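Local coordinates for protein 2,3-dihydroxybenzoate-AMP ligase (Bacillus subtilis, PDB 1MDB) that belongs to the ANL superfamily of AMP-binding enzymes and holds adenosine monophosphate and 2,3-dihydroxy-benzoic acid in adjoining pockets, at residues T274-V279 with S298-L303; D263-I268 with M284-A289; V225-L230 with R252-P257. One frame throughout, in Å; residues are numbered along the deposited sequence.

Interaction 1: T274-V279 with S298-L303; sequences TITALV and SSLQVL
The carbonyl of Thr-274 and the side-chain amide of Gln-301 are the flat groups here. Two donors come to one face of the Thr-274 carbonyl plane. The backbone N of Gln-301, 2.9 Å from Thr-274 O, stands well above that plane, 44° out of it, while the N of Val-302, at 3.1 Å from the same oxygen, is tilted by only 20°. The Gln-301 amide lies alongside the threonine side chain, with NE2 3.3 Å from Thr-274 CG2. The hydroxyl OG1 of Thr-274 is bonded instead to the N of Val-225.

Further along, Thr-276 N makes a weak bond of 3.3 Å to Val-302 O. Side chains then pair up on the two faces. Ile-275 and Val-302 lie side by side on one, Ile-275 CG1 4.0 Å from Val-302 CB. On the other, the Thr-276 methyl CG2 meets Leu-303 CD1 at a tight 3.3 Å. That methyl sits between the backbone N and the carbonyl carbon because OG1 is anti to N (chi1 -170°), where it bonds to Leu-227 O. Leu-278 slants across the same leucine, Leu-278 CD1 3.9 Å from Leu-303 CD1.

Parallel bridges joining Ile-275 to Val-302 and Thr-276 to Leu-303 make this the strand pairing of a beta-alpha-beta unit, in which helix 280-292 connects strands 275-278 and 302-306.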
ATOM      1  N   THR A 274     -12.214   4.663  14.778  1.00 31.51           N
ATOM      2  CA  THR A 274     -13.140   3.581  14.459  1.00 30.88           C
ATOM      3  C   THR A 274     -12.554   2.573  13.468  1.00 31.08           C
ATOM      4  O   THR A 274     -13.107   1.486  13.275  1.00 28.90           O
ATOM      5  CB  THR A 274     -14.434   4.122  13.841  1.00 31.56           C
ATOM      6  OG1 THR A 274     -14.135   4.776  12.601  1.00 29.59           O
ATOM      7  CG2 THR A 274     -15.112   5.097  14.801  1.00 31.92           C
ATOM      8  N   ILE A 275     -11.440   2.934  12.835  1.00 31.14           N
ATOM      9  CA  ILE A 275     -10.814   2.043  11.855  1.00 32.53           C
ATOM     10  C   ILE A 275      -9.364   2.405  11.539  1.00 32.26           C
ATOM     11  O   ILE A 275      -9.020   3.586  11.456  1.00 29.93           O
ATOM     12  CB  ILE A 275     -11.603   2.051  10.525  1.00 33.12           C
ATOM     13  CG1 ILE A 275     -10.889   1.175   9.487  1.00 34.61           C
ATOM     14  CG2 ILE A 275     -11.753   3.487  10.024  1.00 33.09           C
ATOM     15  CD1 ILE A 275     -11.556   1.152   8.110  1.00 33.55           C
ATOM     16  N   THR A 276      -8.520   1.384  11.379  1.00 30.82           N
ATOM     17  CA  THR A 276      -7.122   1.593  11.026  1.00 30.73           C
ATOM     18  C   THR A 276      -6.636   0.432  10.150  1.00 31.92           C
ATOM     19  O   THR A 276      -7.302  -0.609  10.044  1.00 30.98           O
ATOM     20  CB  THR A 276      -6.232   1.748  12.280  1.00 32.56           C
ATOM     21  OG1 THR A 276      -4.924   2.176  11.884  1.00 34.14           O
ATOM     22  CG2 THR A 276      -6.121   0.446  13.041  1.00 35.06           C
ATOM     23  N   ALA A 277      -5.488   0.608   9.506  1.00 29.51           N
ATOM     24  CA  ALA A 277      -4.976  -0.427   8.617  1.00 28.10           C
ATOM     25  C   ALA A 277      -3.528  -0.779   8.903  1.00 28.39           C
ATOM     26  O   ALA A 277      -2.677   0.104   9.046  1.00 29.22           O
ATOM     27  CB  ALA A 277      -5.131   0.014   7.168  1.00 25.77           C
ATOM     28  N   LEU A 278      -3.263  -2.080   8.981  1.00 24.76           N
ATOM     29  CA  LEU A 278      -1.925  -2.587   9.252  1.00 25.01           C
ATOM     30  C   LEU A 278      -1.530  -3.601   8.178  1.00 25.01           C
ATOM     31  O   LEU A 278      -2.349  -4.002   7.340  1.00 22.84           O
ATOM     32  CB  LEU A 278      -1.880  -3.299  10.613  1.00 22.39           C
ATOM     33  CG  LEU A 278      -2.736  -2.772  11.780  1.00 27.12           C
ATOM     34  CD1 LEU A 278      -2.605  -3.724  12.970  1.00 21.54           C
ATOM     35  CD2 LEU A 278      -2.309  -1.347  12.170  1.00 23.72           C
ATOM     36  N   VAL A 279      -0.258  -3.989   8.209  1.00 23.16           N
ATOM     37  CA  VAL A 279       0.274  -5.015   7.326  1.00 23.60           C
ATOM     38  C   VAL A 279       0.574  -6.123   8.341  1.00 23.89           C
ATOM     39  O   VAL A 279       0.697  -5.840   9.536  1.00 23.43           O
ATOM     40  CB  VAL A 279       1.577  -4.559   6.593  1.00 25.93           C
ATOM     41  CG1 VAL A 279       1.248  -3.494   5.550  1.00 22.65           C
ATOM     42  CG2 VAL A 279       2.587  -4.016   7.591  1.00 21.62           C
ATOM     43  N   SER A 298     -11.200   0.350  22.648  1.00 35.17           N
ATOM     44  CA  SER A 298     -12.616   0.011  22.536  1.00 33.69           C
ATOM     45  C   SER A 298     -13.409   0.670  21.404  1.00 33.40           C
ATOM     46  O   SER A 298     -14.372   0.092  20.907  1.00 34.25           O
ATOM     47  CB  SER A 298     -13.308   0.310  23.873  1.00 35.72           C
ATOM     48  OG  SER A 298     -14.712   0.332  23.724  1.00 38.23           O
ATOM     49  N   SER A 299     -13.031   1.877  21.007  1.00 32.61           N
ATOM     50  CA  SER A 299     -13.748   2.568  19.935  1.00 33.84           C
ATOM     51  C   SER A 299     -13.510   1.915  18.572  1.00 34.80           C
ATOM     52  O   SER A 299     -14.235   2.166  17.605  1.00 32.77           O
ATOM     53  CB  SER A 299     -13.308   4.027  19.872  1.00 35.66           C
ATOM     54  OG  SER A 299     -11.906   4.123  19.667  1.00 37.05           O
ATOM     55  N   LEU A 300     -12.490   1.071  18.498  1.00 34.56           N
ATOM     56  CA  LEU A 300     -12.158   0.406  17.246  1.00 35.59           C
ATOM     57  C   LEU A 300     -13.285  -0.517  16.767  1.00 36.50           C
ATOM     58  O   LEU A 300     -13.738  -1.397  17.502  1.00 37.30           O
ATOM     59  CB  LEU A 300     -10.859  -0.382  17.431  1.00 36.31           C
ATOM     60  CG  LEU A 300      -9.874  -0.456  16.265  1.00 36.92           C
ATOM     61  CD1 LEU A 300      -9.592   0.938  15.723  1.00 36.43           C
ATOM     62  CD2 LEU A 300      -8.597  -1.114  16.743  1.00 34.21           C
ATOM     63  N   GLN A 301     -13.740  -0.301  15.533  1.00 34.98           N
ATOM     64  CA  GLN A 301     -14.803  -1.109  14.938  1.00 33.87           C
ATOM     65  C   GLN A 301     -14.285  -2.041  13.839  1.00 34.76           C
ATOM     66  O   GLN A 301     -14.815  -3.134  13.637  1.00 35.34           O
ATOM     67  CB  GLN A 301     -15.877  -0.197  14.341  1.00 35.24           C
ATOM     68  CG  GLN A 301     -16.734   0.535  15.363  1.00 36.02           C
ATOM     69  CD  GLN A 301     -17.547   1.642  14.731  1.00 38.10           C
ATOM     70  OE1 GLN A 301     -18.226   1.427  13.730  1.00 41.71           O
ATOM     71  NE2 GLN A 301     -17.480   2.834  15.307  1.00 39.19           N
ATOM     72  N   VAL A 302     -13.253  -1.598  13.126  1.00 33.26           N
ATOM     73  CA  VAL A 302     -12.674  -2.372  12.031  1.00 33.22           C
ATOM     74  C   VAL A 302     -11.158  -2.250  11.989  1.00 31.57           C
ATOM     75  O   VAL A 302     -10.611  -1.147  12.013  1.00 30.88           O
ATOM     76  CB  VAL A 302     -13.217  -1.901  10.662  1.00 33.46           C
ATOM     77  CG1 VAL A 302     -12.508  -2.638   9.530  1.00 33.74           C
ATOM     78  CG2 VAL A 302     -14.718  -2.132  10.592  1.00 35.79           C
ATOM     79  N   LEU A 303     -10.486  -3.391  11.931  1.00 29.12           N
ATOM     80  CA  LEU A 303      -9.037  -3.415  11.857  1.00 28.88           C
ATOM     81  C   LEU A 303      -8.653  -4.104  10.549  1.00 29.64           C
ATOM     82  O   LEU A 303      -8.891  -5.304  10.375  1.00 31.56           O
ATOM     83  CB  LEU A 303      -8.447  -4.177  13.046  1.00 28.50           C
ATOM     84  CG  LEU A 303      -6.914  -4.221  13.053  1.00 27.87           C
ATOM     85  CD1 LEU A 303      -6.384  -2.815  13.240  1.00 28.49           C
ATOM     86  CD2 LEU A 303      -6.412  -5.127  14.170  1.00 28.13           C
TER

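Interaction 2: D263-I268 with M284-A289; sequences DAFPLI and MVWMDA
Phe-265 and Trp-286 meet between two helices, 261-271 and 280-292, that are neighbours in one helical layer of an alpha/beta fold, consecutive in the chain and joined through strand 275-278. The short axes pass 11.9 Å apart at a crossing angle of -63°, a wide spacing that large side chains fill.

The aromatic contact is T-shaped. Phe-265 turns its edge to one face of the indole, with the planes at 85° and its ring centroid 5.4 Å from that of the six-membered ring of Trp-286. CE1 is the atom that lands there, toward the rim over CE3, and the two side chains slide past each other in opposite directions. With CG anti to the carbonyl carbon (chi1 -84°), the tryptophan ring reaches across to helix 261-271.

The other contacts are aliphatic. Ala-264 CB comes close to the indole, 3.4 Å from Trp-286 CZ2, and Ile-268 meets the ring tip to tip, CD1 3.8 Å from Trp-286 CZ3. Both approach obliquely. Ala-289, one turn on from the tryptophan, sets its CB 3.9 Å from Phe-265 CE2.

Polar atoms play a smaller part. The buried indole NE1 is satisfied by Pro-259 O, just ahead of helix 261-271. At the edge of the phenyl ring, in its plane, Phe-265 CZ lies 3.7 Å from the backbone O of Trp-286.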
ATOM      1  N   ASP A 263       2.718   5.095  19.688  1.00 32.71           N
ATOM      2  CA  ASP A 263       2.145   6.296  19.101  1.00 33.83           C
ATOM      3  C   ASP A 263       0.667   6.158  18.760  1.00 32.80           C
ATOM      4  O   ASP A 263      -0.123   7.054  19.044  1.00 31.87           O
ATOM      5  CB  ASP A 263       2.913   6.700  17.837  1.00 36.32           C
ATOM      6  CG  ASP A 263       4.257   7.329  18.147  1.00 38.39           C
ATOM      7  OD1 ASP A 263       4.334   8.087  19.138  1.00 38.34           O
ATOM      8  OD2 ASP A 263       5.228   7.080  17.395  1.00 37.71           O
ATOM      9  N   ALA A 264       0.300   5.027  18.161  1.00 32.44           N
ATOM     10  CA  ALA A 264      -1.071   4.762  17.729  1.00 30.71           C
ATOM     11  C   ALA A 264      -2.128   4.507  18.808  1.00 30.99           C
ATOM     12  O   ALA A 264      -3.244   5.016  18.707  1.00 30.17           O
ATOM     13  CB  ALA A 264      -1.072   3.597  16.739  1.00 31.45           C
ATOM     14  N   PHE A 265      -1.798   3.707  19.817  1.00 29.98           N
ATOM     15  CA  PHE A 265      -2.769   3.396  20.866  1.00 31.68           C
ATOM     16  C   PHE A 265      -3.350   4.630  21.557  1.00 30.95           C
ATOM     17  O   PHE A 265      -4.565   4.787  21.613  1.00 31.25           O
ATOM     18  CB  PHE A 265      -2.150   2.428  21.886  1.00 29.57           C
ATOM     19  CG  PHE A 265      -2.092   0.996  21.401  1.00 31.87           C
ATOM     20  CD1 PHE A 265      -2.132   0.705  20.038  1.00 29.25           C
ATOM     21  CD2 PHE A 265      -1.964  -0.056  22.305  1.00 29.87           C
ATOM     22  CE1 PHE A 265      -2.046  -0.607  19.576  1.00 29.46           C
ATOM     23  CE2 PHE A 265      -1.875  -1.380  21.854  1.00 33.76           C
ATOM     24  CZ  PHE A 265      -1.915  -1.654  20.485  1.00 31.66           C
ATOM     25  N   PRO A 266      -2.495   5.525  22.080  1.00 31.58           N
ATOM     26  CA  PRO A 266      -3.038   6.718  22.743  1.00 32.96           C
ATOM     27  C   PRO A 266      -3.972   7.467  21.793  1.00 33.46           C
ATOM     28  O   PRO A 266      -5.032   7.945  22.188  1.00 36.51           O
ATOM     29  CB  PRO A 266      -1.787   7.526  23.078  1.00 32.91           C
ATOM     30  CG  PRO A 266      -0.745   6.468  23.281  1.00 33.04           C
ATOM     31  CD  PRO A 266      -1.024   5.511  22.145  1.00 30.87           C
ATOM     32  N   LEU A 267      -3.572   7.544  20.529  1.00 33.66           N
ATOM     33  CA  LEU A 267      -4.353   8.224  19.499  1.00 33.18           C
ATOM     34  C   LEU A 267      -5.706   7.548  19.290  1.00 32.98           C
ATOM     35  O   LEU A 267      -6.712   8.202  19.049  1.00 31.83           O
ATOM     36  CB  LEU A 267      -3.569   8.231  18.180  1.00 32.86           C
ATOM     37  CG  LEU A 267      -2.936   9.514  17.627  1.00 34.01           C
ATOM     38  CD1 LEU A 267      -2.955  10.643  18.649  1.00 33.42           C
ATOM     39  CD2 LEU A 267      -1.528   9.191  17.169  1.00 31.83           C
ATOM     40  N   ILE A 268      -5.727   6.226  19.373  1.00 33.84           N
ATOM     41  CA  ILE A 268      -6.970   5.498  19.184  1.00 34.21           C
ATOM     42  C   ILE A 268      -7.931   5.800  20.334  1.00 34.49           C
ATOM     43  O   ILE A 268      -9.122   6.033  20.118  1.00 31.66           O
ATOM     44  CB  ILE A 268      -6.703   3.980  19.087  1.00 34.32           C
ATOM     45  CG1 ILE A 268      -5.865   3.699  17.837  1.00 33.50           C
ATOM     46  CG2 ILE A 268      -8.020   3.217  19.036  1.00 34.46           C
ATOM     47  CD1 ILE A 268      -5.505   2.246  17.627  1.00 33.73           C
ATOM     48  N   MET A 284       1.166  -8.290  14.123  1.00 26.92           N
ATOM     49  CA  MET A 284       1.722  -9.113  15.191  1.00 28.76           C
ATOM     50  C   MET A 284       2.188  -8.221  16.355  1.00 29.48           C
ATOM     51  O   MET A 284       1.928  -8.516  17.523  1.00 29.57           O
ATOM     52  CB  MET A 284       2.904  -9.931  14.671  1.00 27.98           C
ATOM     53  CG  MET A 284       2.589 -10.743  13.421  1.00 34.26           C
ATOM     54  SD  MET A 284       1.146 -11.821  13.627  1.00 36.94           S
ATOM     55  CE  MET A 284       1.133 -12.713  12.042  1.00 35.98           C
ATOM     56  N   VAL A 285       2.884  -7.136  16.038  1.00 30.06           N
ATOM     57  CA  VAL A 285       3.359  -6.232  17.083  1.00 29.48           C
ATOM     58  C   VAL A 285       2.178  -5.620  17.838  1.00 29.26           C
ATOM     59  O   VAL A 285       2.219  -5.480  19.058  1.00 28.67           O
ATOM     60  CB  VAL A 285       4.230  -5.088  16.500  1.00 29.65           C
ATOM     61  CG1 VAL A 285       4.641  -4.117  17.608  1.00 28.38           C
ATOM     62  CG2 VAL A 285       5.479  -5.667  15.843  1.00 27.24           C
ATOM     63  N   TRP A 286       1.126  -5.264  17.111  1.00 29.07           N
ATOM     64  CA  TRP A 286      -0.048  -4.662  17.736  1.00 29.96           C
ATOM     65  C   TRP A 286      -0.757  -5.635  18.666  1.00 31.83           C
ATOM     66  O   TRP A 286      -1.214  -5.245  19.746  1.00 30.14           O
ATOM     67  CB  TRP A 286      -1.020  -4.158  16.665  1.00 29.82           C
ATOM     68  CG  TRP A 286      -0.679  -2.778  16.156  1.00 31.49           C
ATOM     69  CD1 TRP A 286       0.566  -2.301  15.842  1.00 30.97           C
ATOM     70  CD2 TRP A 286      -1.595  -1.705  15.904  1.00 29.50           C
ATOM     71  NE1 TRP A 286       0.477  -0.997  15.413  1.00 30.87           N
ATOM     72  CE2 TRP A 286      -0.836  -0.608  15.442  1.00 30.04           C
ATOM     73  CE3 TRP A 286      -2.984  -1.565  16.021  1.00 29.69           C
ATOM     74  CZ2 TRP A 286      -1.422   0.617  15.099  1.00 29.79           C
ATOM     75  CZ3 TRP A 286      -3.568  -0.347  15.679  1.00 29.37           C
ATOM     76  CH2 TRP A 286      -2.785   0.727  15.223  1.00 30.67           C
ATOM     77  N   MET A 287      -0.848  -6.900  18.249  1.00 32.94           N
ATOM     78  CA  MET A 287      -1.494  -7.910  19.068  1.00 36.37           C
ATOM     79  C   MET A 287      -0.707  -8.145  20.352  1.00 35.99           C
ATOM     80  O   MET A 287      -1.301  -8.259  21.419  1.00 36.78           O
ATOM     81  CB  MET A 287      -1.678  -9.216  18.285  1.00 38.84           C
ATOM     82  CG  MET A 287      -2.612  -9.059  17.087  1.00 42.15           C
ATOM     83  SD  MET A 287      -3.271 -10.621  16.451  1.00 46.19           S
ATOM     84  CE  MET A 287      -4.846 -10.638  17.239  1.00 48.18           C
ATOM     85  N   ASP A 288       0.622  -8.197  20.268  1.00 36.91           N
ATOM     86  CA  ASP A 288       1.419  -8.381  21.485  1.00 38.96           C
ATOM     87  C   ASP A 288       1.181  -7.190  22.399  1.00 39.62           C
ATOM     88  O   ASP A 288       0.892  -7.340  23.587  1.00 39.57           O
ATOM     89  CB  ASP A 288       2.924  -8.442  21.190  1.00 40.72           C
ATOM     90  CG  ASP A 288       3.350  -9.747  20.560  1.00 44.62           C
ATOM     91  OD1 ASP A 288       4.572  -9.945  20.398  1.00 44.55           O
ATOM     92  OD2 ASP A 288       2.475 -10.573  20.222  1.00 46.17           O
ATOM     93  N   ALA A 289       1.308  -6.000  21.828  1.00 40.16           N
ATOM     94  CA  ALA A 289       1.136  -4.770  22.582  1.00 40.60           C
ATOM     95  C   ALA A 289      -0.245  -4.668  23.219  1.00 41.23           C
ATOM     96  O   ALA A 289      -0.362  -4.301  24.385  1.00 40.95           O
ATOM     97  CB  ALA A 289       1.389  -3.573  21.676  1.00 39.19           C
TER

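Interaction 3: V225-L230 with R252-P257; sequences VYLAAL and RVVLSP
Val-254 is held to its neighbouring strand at both ends of its backbone: its N reaches Tyr-226 O at 2.7 Å, and its O takes the N of Ala-228, also at 2.7 Å. Both bonds are nearly straight, and the second runs almost along the C=O axis. The ladder goes on in each direction. Tyr-226 N bonds to Arg-252 O at 2.9 Å, and past the end of the regular strand Ser-256 N still finds Ala-228 O at 3.1 Å. This is the staggered pattern of parallel strands, in which Tyr-226 and Ala-228 each bond to two residues of the partner; the short axes are turned 29° from each other.

Side chains divide between the two faces of the sheet. On that of Val-225, Leu-227, Arg-252 and Val-254, Val-225 CG1 is anti to the backbone N (chi1 -174°), which lays it over one face of the Arg-252 guanidinium, 3.7 Å from NH2. The arginine chain bends at chi3 to come alongside, and its NH1 is bound by Glu-271 and Thr-45. Val-225 CG1 also meets Val-254 CG2, while Leu-227 slants across the other branch, its CD1 3.7 Å from Val-254 CG1. On the opposite face Ala-228 CB touches Leu-255 CD2 at 3.9 Å.

Helix 242-248 covers the face of Tyr-226, Ala-228 and Val-253, and helix 261-271 packs through Ala-264 and Ile-268 on Leu-227. Within the sheet the pair is flanked by strand 42-46 next to 252-255 and by strand 275-278 next to 225-228, so it lies well inside a mixed sheet with helices on both sides.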
ATOM      1  N   VAL A 225     -13.572   7.628  11.837  1.00 29.69           N
ATOM      2  CA  VAL A 225     -12.369   8.263  12.354  1.00 30.02           C
ATOM      3  C   VAL A 225     -11.275   7.257  11.987  1.00 29.97           C
ATOM      4  O   VAL A 225     -11.087   6.244  12.661  1.00 29.90           O
ATOM      5  CB  VAL A 225     -12.390   8.450  13.885  1.00 30.71           C
ATOM      6  CG1 VAL A 225     -11.171   9.247  14.307  1.00 29.60           C
ATOM      7  CG2 VAL A 225     -13.664   9.174  14.321  1.00 31.90           C
ATOM      8  N   TYR A 226     -10.577   7.528  10.892  1.00 29.64           N
ATOM      9  CA  TYR A 226      -9.533   6.634  10.412  1.00 26.23           C
ATOM     10  C   TYR A 226      -8.155   7.093  10.853  1.00 26.39           C
ATOM     11  O   TYR A 226      -7.782   8.254  10.658  1.00 24.89           O
ATOM     12  CB  TYR A 226      -9.592   6.564   8.884  1.00 26.31           C
ATOM     13  CG  TYR A 226      -8.493   5.753   8.227  1.00 26.44           C
ATOM     14  CD1 TYR A 226      -8.743   4.476   7.720  1.00 25.64           C
ATOM     15  CD2 TYR A 226      -7.206   6.283   8.076  1.00 25.43           C
ATOM     16  CE1 TYR A 226      -7.732   3.746   7.068  1.00 26.46           C
ATOM     17  CE2 TYR A 226      -6.196   5.565   7.436  1.00 24.82           C
ATOM     18  CZ  TYR A 226      -6.463   4.302   6.932  1.00 26.83           C
ATOM     19  OH  TYR A 226      -5.459   3.607   6.289  1.00 27.41           O
ATOM     20  N   LEU A 227      -7.405   6.177  11.458  1.00 23.79           N
ATOM     21  CA  LEU A 227      -6.046   6.469  11.895  1.00 24.79           C
ATOM     22  C   LEU A 227      -5.076   6.041  10.793  1.00 27.16           C
ATOM     23  O   LEU A 227      -5.068   4.867  10.375  1.00 25.93           O
ATOM     24  CB  LEU A 227      -5.704   5.684  13.158  1.00 24.86           C
ATOM     25  CG  LEU A 227      -4.258   5.833  13.633  1.00 27.03           C
ATOM     26  CD1 LEU A 227      -4.046   7.255  14.156  1.00 25.98           C
ATOM     27  CD2 LEU A 227      -3.965   4.805  14.730  1.00 23.17           C
ATOM     28  N   ALA A 228      -4.267   6.981  10.316  1.00 24.15           N
ATOM     29  CA  ALA A 228      -3.272   6.669   9.294  1.00 25.10           C
ATOM     30  C   ALA A 228      -2.028   6.221  10.053  1.00 25.93           C
ATOM     31  O   ALA A 228      -1.256   7.055  10.517  1.00 24.00           O
ATOM     32  CB  ALA A 228      -2.966   7.902   8.468  1.00 23.74           C
ATOM     33  N   ALA A 229      -1.849   4.909  10.195  1.00 26.52           N
ATOM     34  CA  ALA A 229      -0.707   4.349  10.918  1.00 26.96           C
ATOM     35  C   ALA A 229       0.445   3.936   9.999  1.00 27.89           C
ATOM     36  O   ALA A 229       1.602   3.900  10.415  1.00 26.67           O
ATOM     37  CB  ALA A 229      -1.149   3.155  11.746  1.00 27.53           C
ATOM     38  N   LEU A 230       0.120   3.599   8.757  1.00 27.51           N
ATOM     39  CA  LEU A 230       1.132   3.208   7.776  1.00 26.67           C
ATOM     40  C   LEU A 230       1.485   4.446   6.957  1.00 27.04           C
ATOM     41  O   LEU A 230       0.746   5.433   6.972  1.00 28.02           O
ATOM     42  CB  LEU A 230       0.560   2.144   6.831  1.00 25.30           C
ATOM     43  CG  LEU A 230       0.157   0.792   7.414  1.00 23.93           C
ATOM     44  CD1 LEU A 230      -0.609  -0.011   6.374  1.00 25.88           C
ATOM     45  CD2 LEU A 230       1.399   0.049   7.848  1.00 23.24           C
ATOM     46  N   ARG A 252     -13.163  11.648   9.145  1.00 28.07           N
ATOM     47  CA  ARG A 252     -12.025  12.369   9.697  1.00 28.04           C
ATOM     48  C   ARG A 252     -10.797  11.482   9.797  1.00 28.19           C
ATOM     49  O   ARG A 252     -10.879  10.355  10.264  1.00 28.87           O
ATOM     50  CB  ARG A 252     -12.379  12.925  11.082  1.00 29.35           C
ATOM     51  CG  ARG A 252     -11.215  13.542  11.834  1.00 30.49           C
ATOM     52  CD  ARG A 252     -11.709  14.346  13.039  1.00 33.94           C
ATOM     53  NE  ARG A 252     -12.241  13.511  14.115  1.00 33.66           N
ATOM     54  CZ  ARG A 252     -11.529  13.135  15.173  1.00 35.06           C
ATOM     55  NH1 ARG A 252     -10.272  13.525  15.287  1.00 34.94           N
ATOM     56  NH2 ARG A 252     -12.066  12.372  16.117  1.00 34.69           N
ATOM     57  N   VAL A 253      -9.656  12.015   9.370  1.00 26.19           N
ATOM     58  CA  VAL A 253      -8.399  11.288   9.384  1.00 25.77           C
ATOM     59  C   VAL A 253      -7.500  11.728  10.539  1.00 27.19           C
ATOM     60  O   VAL A 253      -7.325  12.928  10.777  1.00 29.17           O
ATOM     61  CB  VAL A 253      -7.611  11.525   8.053  1.00 26.02           C
ATOM     62  CG1 VAL A 253      -6.215  10.950   8.164  1.00 23.89           C
ATOM     63  CG2 VAL A 253      -8.355  10.911   6.873  1.00 22.99           C
ATOM     64  N   VAL A 254      -6.923  10.765  11.245  1.00 25.00           N
ATOM     65  CA  VAL A 254      -6.005  11.073  12.333  1.00 24.35           C
ATOM     66  C   VAL A 254      -4.634  10.601  11.888  1.00 25.35           C
ATOM     67  O   VAL A 254      -4.475   9.451  11.474  1.00 23.91           O
ATOM     68  CB  VAL A 254      -6.357  10.329  13.631  1.00 22.17           C
ATOM     69  CG1 VAL A 254      -5.378  10.716  14.711  1.00 21.84           C
ATOM     70  CG2 VAL A 254      -7.787  10.624  14.039  1.00 22.27           C
ATOM     71  N   LEU A 255      -3.634  11.466  11.997  1.00 25.77           N
ATOM     72  CA  LEU A 255      -2.293  11.101  11.564  1.00 27.15           C
ATOM     73  C   LEU A 255      -1.381  10.635  12.688  1.00 28.96           C
ATOM     74  O   LEU A 255      -1.105  11.377  13.628  1.00 29.52           O
ATOM     75  CB  LEU A 255      -1.653  12.283  10.833  1.00 26.55           C
ATOM     76  CG  LEU A 255      -2.514  12.841   9.692  1.00 23.72           C
ATOM     77  CD1 LEU A 255      -1.901  14.123   9.150  1.00 22.06           C
ATOM     78  CD2 LEU A 255      -2.642  11.796   8.599  1.00 23.47           C
ATOM     79  N   SER A 256      -0.903   9.401  12.583  1.00 28.94           N
ATOM     80  CA  SER A 256      -0.009   8.859  13.588  1.00 29.94           C
ATOM     81  C   SER A 256       1.434   9.137  13.185  1.00 32.90           C
ATOM     82  O   SER A 256       1.803   9.008  12.012  1.00 33.80           O
ATOM     83  CB  SER A 256      -0.219   7.349  13.743  1.00 30.22           C
ATOM     84  OG  SER A 256       0.617   6.828  14.767  1.00 32.18           O
ATOM     85  N   PRO A 257       2.264   9.540  14.158  1.00 33.60           N
ATOM     86  CA  PRO A 257       3.687   9.864  14.020  1.00 34.36           C
ATOM     87  C   PRO A 257       4.470   8.688  13.440  1.00 35.17           C
ATOM     88  O   PRO A 257       5.456   8.871  12.714  1.00 35.32           O
ATOM     89  CB  PRO A 257       4.113  10.153  15.457  1.00 36.18           C
ATOM     90  CG  PRO A 257       2.860  10.682  16.084  1.00 34.23           C
ATOM     91  CD  PRO A 257       1.810   9.760  15.543  1.00 33.89           C
TER

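Interactions 1 and 3 lie in one mixed sheet, their centres about 10 Å apart, and meet where strands 225-228 and 275-278 run side by side: Ile-275 O and Leu-227 N, 3.1 Å apart, probably form a hydrogen bond. Interaction 2 belongs to the helical layer on one face of that sheet, its centre about 10 Å from that of interaction 1 and 13 Å from that of interaction 3. Trp-286 rests on Thr-276 and Leu-278, Ala-264 and Ile-268 on Leu-227. Along the chain interaction 3 closes first; the segments of interactions 1 and 2 then alternate. All three build one alpha/beta core, whose sheet contacts come within about 10 Å of bound 2,3-dihydroxy-benzoic acid at the Leu-278 and Tyr-226 side chains.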